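Local coordinates for protein mannuronan C5-epimerase (Pseudomonas syringae pv. tomato, PDB 4NK6) that converts beta-D-mannuronate residues of alginate to alpha-L-guluronate by C5 epimerization and helps guide the growing polymer safely through the periplasm, at residues Y337-D342 with I360-H365; S215-T220 with Y249-R254. All blocks are in the same frame, centred on the assembly; numbering follows the deposited sequence.

Contact 1 (Y337-D342 with I360-H365)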
# COMPACT_ATOMS: atom_id res chain seq x y z
N TYR A 337 7.84 -6.69 15.66
CA TYR A 337 8.92 -6.57 16.62
C TYR A 337 9.87 -5.42 16.36
O TYR A 337 10.05 -5.01 15.23
CB TYR A 337 9.70 -7.91 16.71
CG TYR A 337 10.32 -8.40 15.41
CD1 TYR A 337 9.58 -9.14 14.50
CD2 TYR A 337 11.66 -8.15 15.12
CE1 TYR A 337 10.15 -9.60 13.32
CE2 TYR A 337 12.24 -8.61 13.93
CZ TYR A 337 11.47 -9.34 13.04
OH TYR A 337 12.02 -9.79 11.86
N GLN A 338 10.47 -4.90 17.43
CA GLN A 338 11.55 -3.92 17.29
C GLN A 338 11.12 -2.65 16.55
O GLN A 338 11.96 -1.93 16.01
CB GLN A 338 12.80 -4.56 16.64
CG GLN A 338 13.39 -5.70 17.48
CD GLN A 338 14.58 -6.39 16.82
OE1 GLN A 338 14.76 -6.35 15.60
NE2 GLN A 338 15.40 -7.04 17.63
N ASN A 339 9.83 -2.37 16.54
CA ASN A 339 9.35 -1.08 16.04
C ASN A 339 9.59 -0.01 17.10
O ASN A 339 9.65 -0.32 18.29
CB ASN A 339 7.88 -1.17 15.64
CG ASN A 339 7.66 -2.16 14.51
OD1 ASN A 339 7.98 -1.87 13.35
ND2 ASN A 339 7.14 -3.35 14.83
N HIS A 340 9.76 1.24 16.67
CA HIS A 340 10.22 2.27 17.59
C HIS A 340 9.10 2.85 18.44
O HIS A 340 9.37 3.54 19.42
CB HIS A 340 10.99 3.39 16.88
CG HIS A 340 12.22 2.93 16.17
ND1 HIS A 340 13.23 3.79 15.80
CD2 HIS A 340 12.60 1.70 15.74
CE1 HIS A 340 14.18 3.12 15.18
NE2 HIS A 340 13.82 1.85 15.13
N THR A 341 7.85 2.61 18.06
CA THR A 341 6.76 2.87 19.00
C THR A 341 6.02 1.56 19.36
O THR A 341 6.62 0.68 19.97
CB THR A 341 5.81 4.03 18.58
OG1 THR A 341 5.17 3.72 17.34
CG2 THR A 341 6.58 5.37 18.47
N ASP A 342 4.75 1.42 19.00
CA ASP A 342 4.00 0.22 19.41
C ASP A 342 4.17 -0.92 18.41
O ASP A 342 4.54 -0.70 17.26
CB ASP A 342 2.50 0.50 19.51
CG ASP A 342 2.16 1.63 20.47
OD1 ASP A 342 2.88 1.82 21.47
OD2 ASP A 342 1.16 2.32 20.20
N ILE A 360 6.83 -8.47 19.95
CA ILE A 360 8.04 -8.66 20.75
C ILE A 360 8.96 -7.46 20.67
O ILE A 360 9.28 -7.00 19.59
CB ILE A 360 8.85 -9.87 20.21
CG1 ILE A 360 7.95 -11.08 19.95
CG2 ILE A 360 9.99 -10.21 21.17
CD1 ILE A 360 7.26 -11.64 21.21
N ALA A 361 9.42 -6.98 21.82
CA ALA A 361 10.50 -6.00 21.88
C ALA A 361 10.26 -4.75 21.04
O ALA A 361 11.19 -4.22 20.45
CB ALA A 361 11.87 -6.65 21.50
N ASN A 362 9.02 -4.28 20.99
CA ASN A 362 8.76 -2.94 20.46
C ASN A 362 9.08 -1.91 21.55
O ASN A 362 8.95 -2.22 22.73
CB ASN A 362 7.32 -2.81 19.96
CG ASN A 362 7.00 -3.84 18.87
OD1 ASN A 362 7.34 -3.65 17.70
ND2 ASN A 362 6.35 -4.93 19.26
N ARG A 363 9.52 -0.71 21.18
CA ARG A 363 10.06 0.22 22.17
C ARG A 363 8.99 0.73 23.14
O ARG A 363 9.29 1.04 24.29
CB ARG A 363 10.80 1.40 21.52
CG ARG A 363 12.13 1.01 20.88
CD ARG A 363 12.84 2.19 20.24
NE ARG A 363 13.98 1.74 19.44
CZ ARG A 363 14.87 2.55 18.88
NH1 ARG A 363 14.75 3.86 19.02
NH2 ARG A 363 15.87 2.05 18.17
N ARG A 364 7.76 0.83 22.66
CA ARG A 364 6.67 1.29 23.51
C ARG A 364 5.74 0.13 23.89
O ARG A 364 6.21 -0.85 24.46
CB ARG A 364 5.95 2.49 22.89
CG ARG A 364 6.87 3.73 22.81
CD ARG A 364 6.16 5.02 22.40
NE ARG A 364 5.10 5.41 23.34
CZ ARG A 364 5.31 6.11 24.46
NH1 ARG A 364 4.29 6.41 25.25
NH2 ARG A 364 6.53 6.50 24.79
N HIS A 365 4.45 0.21 23.58
CA HIS A 365 3.52 -0.85 23.98
C HIS A 365 3.43 -1.98 22.96
O HIS A 365 3.55 -1.74 21.76
CB HIS A 365 2.11 -0.30 24.21
CG HIS A 365 2.06 0.89 25.12
ND1 HIS A 365 2.15 0.78 26.50
CD2 HIS A 365 1.96 2.22 24.86
CE1 HIS A 365 2.10 1.99 27.03
NE2 HIS A 365 1.98 2.88 26.06
O HOH W 1 2.82 4.36 21.97
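Two successive turns of the right-handed beta-helix stack here, each carrying an equivalent bend after a strand, and Asn339 and Asn362 meet in the hydrogen-bonded row of asparagines known from such solenoids. The two amides lie side by side and nearly coplanar, 6° apart. Asn362 OD1 takes two bonds, from Asn339 ND2 at 2.9 Å and from the backbone Asn339 N at 3.0 Å, gripping both side chain and backbone. The row runs on both ways: Asn339 OD1 receives Asn315 ND2, and Asn385 OD1 receives Asn362 N. Arg363 N reaches Asn339 O at 2.9 Å and Arg364 N reaches Thr341 O. Outside the bend, the extended chain of Arg363 lays its guanidinium flat on His340, CZ 3.6 Å above the centre of the ring, a flat cation suiting a flat ring near the surface. Asp342 OD1 accepts His365 N at 3.1 Å on its anti side; a water joins the same oxygen to Arg364 NE, while OD2 pairs with Arg368. Asparagine suits the bend because its short amide donates and accepts: with Asn339 ND2 bonded to Ser312 O and Asn362 ND2 to Ile336 O, these buried amides find their partners in adjacent turns.

Contact 2 (S215-T220 with Y249-R254)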
# COMPACT_ATOMS: atom_id res chain seq x y z
N SER A 215 0.05 3.24 -6.47
CA SER A 215 -1.25 3.64 -5.95
C SER A 215 -2.35 3.02 -6.78
O SER A 215 -2.35 3.15 -7.99
CB SER A 215 -1.41 5.17 -6.01
OG SER A 215 -0.48 5.82 -5.17
N ILE A 216 -3.28 2.35 -6.10
CA ILE A 216 -4.43 1.71 -6.72
C ILE A 216 -5.65 2.53 -6.30
O ILE A 216 -5.88 2.70 -5.11
CB ILE A 216 -4.59 0.26 -6.21
CG1 ILE A 216 -3.25 -0.47 -6.25
CG2 ILE A 216 -5.66 -0.48 -6.99
CD1 ILE A 216 -2.69 -0.68 -7.67
N SER A 217 -6.44 3.04 -7.23
CA SER A 217 -7.44 4.02 -6.84
C SER A 217 -8.69 4.09 -7.68
O SER A 217 -8.63 4.17 -8.91
CB SER A 217 -6.80 5.42 -6.80
OG SER A 217 -7.70 6.40 -6.31
N GLN A 218 -9.84 4.10 -7.02
CA GLN A 218 -11.07 4.49 -7.67
C GLN A 218 -10.92 5.93 -8.16
O GLN A 218 -10.12 6.70 -7.60
CB GLN A 218 -12.24 4.36 -6.69
CG GLN A 218 -13.61 4.79 -7.22
CD GLN A 218 -14.04 4.03 -8.48
OE1 GLN A 218 -13.61 4.35 -9.58
NE2 GLN A 218 -14.89 3.02 -8.31
N TYR A 219 -11.66 6.31 -9.20
CA TYR A 219 -11.69 7.70 -9.64
C TYR A 219 -12.22 8.61 -8.52
O TYR A 219 -12.81 8.12 -7.55
CB TYR A 219 -12.59 7.86 -10.87
CG TYR A 219 -12.05 7.23 -12.13
CD1 TYR A 219 -11.05 7.85 -12.87
CD2 TYR A 219 -12.56 6.01 -12.60
CE1 TYR A 219 -10.56 7.28 -14.03
CE2 TYR A 219 -12.07 5.44 -13.76
CZ TYR A 219 -11.07 6.08 -14.47
OH TYR A 219 -10.57 5.52 -15.63
N THR A 220 -12.01 9.92 -8.66
CA THR A 220 -12.56 10.89 -7.72
C THR A 220 -14.08 10.74 -7.71
O THR A 220 -14.65 10.23 -8.68
CB THR A 220 -12.20 12.35 -8.12
OG1 THR A 220 -12.65 12.62 -9.45
CG2 THR A 220 -10.69 12.59 -8.03
N TYR A 249 -0.25 2.09 -1.76
CA TYR A 249 -1.39 2.88 -1.35
C TYR A 249 -2.61 2.42 -2.14
O TYR A 249 -2.49 2.06 -3.31
CB TYR A 249 -1.14 4.37 -1.64
CG TYR A 249 -2.36 5.26 -1.49
CD1 TYR A 249 -2.71 5.79 -0.25
CD2 TYR A 249 -3.16 5.57 -2.59
CE1 TYR A 249 -3.83 6.61 -0.11
CE2 TYR A 249 -4.28 6.38 -2.45
CZ TYR A 249 -4.60 6.90 -1.21
OH TYR A 249 -5.71 7.70 -1.07
N CYS A 250 -3.77 2.45 -1.51
CA CYS A 250 -5.01 2.29 -2.27
C CYS A 250 -6.18 3.11 -1.72
O CYS A 250 -6.16 3.55 -0.57
CB CYS A 250 -5.38 0.81 -2.45
SG CYS A 250 -5.88 -0.06 -0.95
N TYR A 251 -7.18 3.30 -2.57
CA TYR A 251 -8.34 4.12 -2.26
C TYR A 251 -9.55 3.46 -2.91
O TYR A 251 -9.54 3.21 -4.12
CB TYR A 251 -8.14 5.53 -2.85
CG TYR A 251 -9.38 6.42 -2.89
CD1 TYR A 251 -10.24 6.41 -3.99
CD2 TYR A 251 -9.68 7.28 -1.85
CE1 TYR A 251 -11.36 7.22 -4.04
CE2 TYR A 251 -10.80 8.11 -1.88
CZ TYR A 251 -11.64 8.07 -2.99
OH TYR A 251 -12.75 8.88 -3.03
N GLU A 252 -10.58 3.19 -2.11
CA GLU A 252 -11.78 2.51 -2.57
C GLU A 252 -11.47 1.32 -3.49
O GLU A 252 -11.98 1.22 -4.61
CB GLU A 252 -12.74 3.51 -3.22
CG GLU A 252 -13.36 4.47 -2.21
CD GLU A 252 -14.40 5.38 -2.82
OE1 GLU A 252 -14.79 5.14 -3.99
OE2 GLU A 252 -14.83 6.34 -2.14
N THR A 253 -10.60 0.44 -3.00
CA THR A 253 -10.09 -0.69 -3.77
C THR A 253 -10.65 -1.98 -3.19
O THR A 253 -10.88 -2.07 -1.98
CB THR A 253 -8.54 -0.69 -3.72
OG1 THR A 253 -8.06 0.42 -4.48
CG2 THR A 253 -7.94 -1.97 -4.28
N ARG A 254 -10.91 -2.97 -4.04
CA ARG A 254 -11.49 -4.21 -3.56
C ARG A 254 -10.59 -5.42 -3.77
O ARG A 254 -9.93 -5.55 -4.81
CB ARG A 254 -12.85 -4.47 -4.22
CG ARG A 254 -12.76 -4.77 -5.71
CD ARG A 254 -14.07 -5.27 -6.28
NE ARG A 254 -13.93 -5.66 -7.68
CZ ARG A 254 -13.59 -6.89 -8.09
NH1 ARG A 254 -13.37 -7.86 -7.20
NH2 ARG A 254 -13.48 -7.14 -9.38
O HOH W 2 -15.94 2.94 -5.26
O HOH W 3 -14.23 8.40 -5.32
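Strands 215-217 and 249-251 run parallel, their axes 4.5 Å apart and 7° from alignment, with Ile216 paired to Cys250. Ile216 N donates to Tyr249 O and Ile216 O accepts Tyr251 N, both at 2.9 Å; past the strand ends Gln218 N still finds Tyr251 O at 3.0 Å. Ile216 and Cys250 share one face, CB to CB 3.9 Å, where the small cysteine fits beside the branched isoleucine; Ile216 CG2 also packs on the methyl of Thr253. These are neighbouring turns of the right-handed beta-helix, a fold common among proteins that handle long polysaccharides. Ser215, Ser217, Tyr249 and Tyr251 occupy the other face. There the side chain of Tyr249 comes within about 4 Å of that of His274, the inferred proton acceptor. Ser217 OG, anti to its backbone N (chi1 -175°), lies 3.4 Å from Tyr251 CD1 and donates to Gln218 O; a hydroxyl this short fits next to the broad ring. The phenol of Tyr251 is joined through a water to Tyr219 O. Gln218 crosses Glu252, their flat ends 81° apart and a water linking NE2 to OE1. Gln218 OE1 accepts Tyr219 N, and Glu252 OE2 forms a salt bridge with Arg276.

Both contacts join neighbouring turns of the same right-handed beta-helix, but at different levels and on different sides of it. Contact 2 comes first along the chain and is complete before contact 1 begins; their centres lie 30 Å apart, their nearest atoms about 18 Å, and they do not touch. Contact 2 pairs strands 215-217 and 246-251, in the run of parallel strands that also includes 269-274, which carries the inferred catalytic histidine. Contact 1 joins the bends that follow strands 330-337 and 358-360, away from the annotated sites, and leads into strands 344-347 and 367-370 of that same run. The two contacts thus sample the same turn-on-turn stacking, one at a strand pair near the inferred active site, the other at a pair of bends.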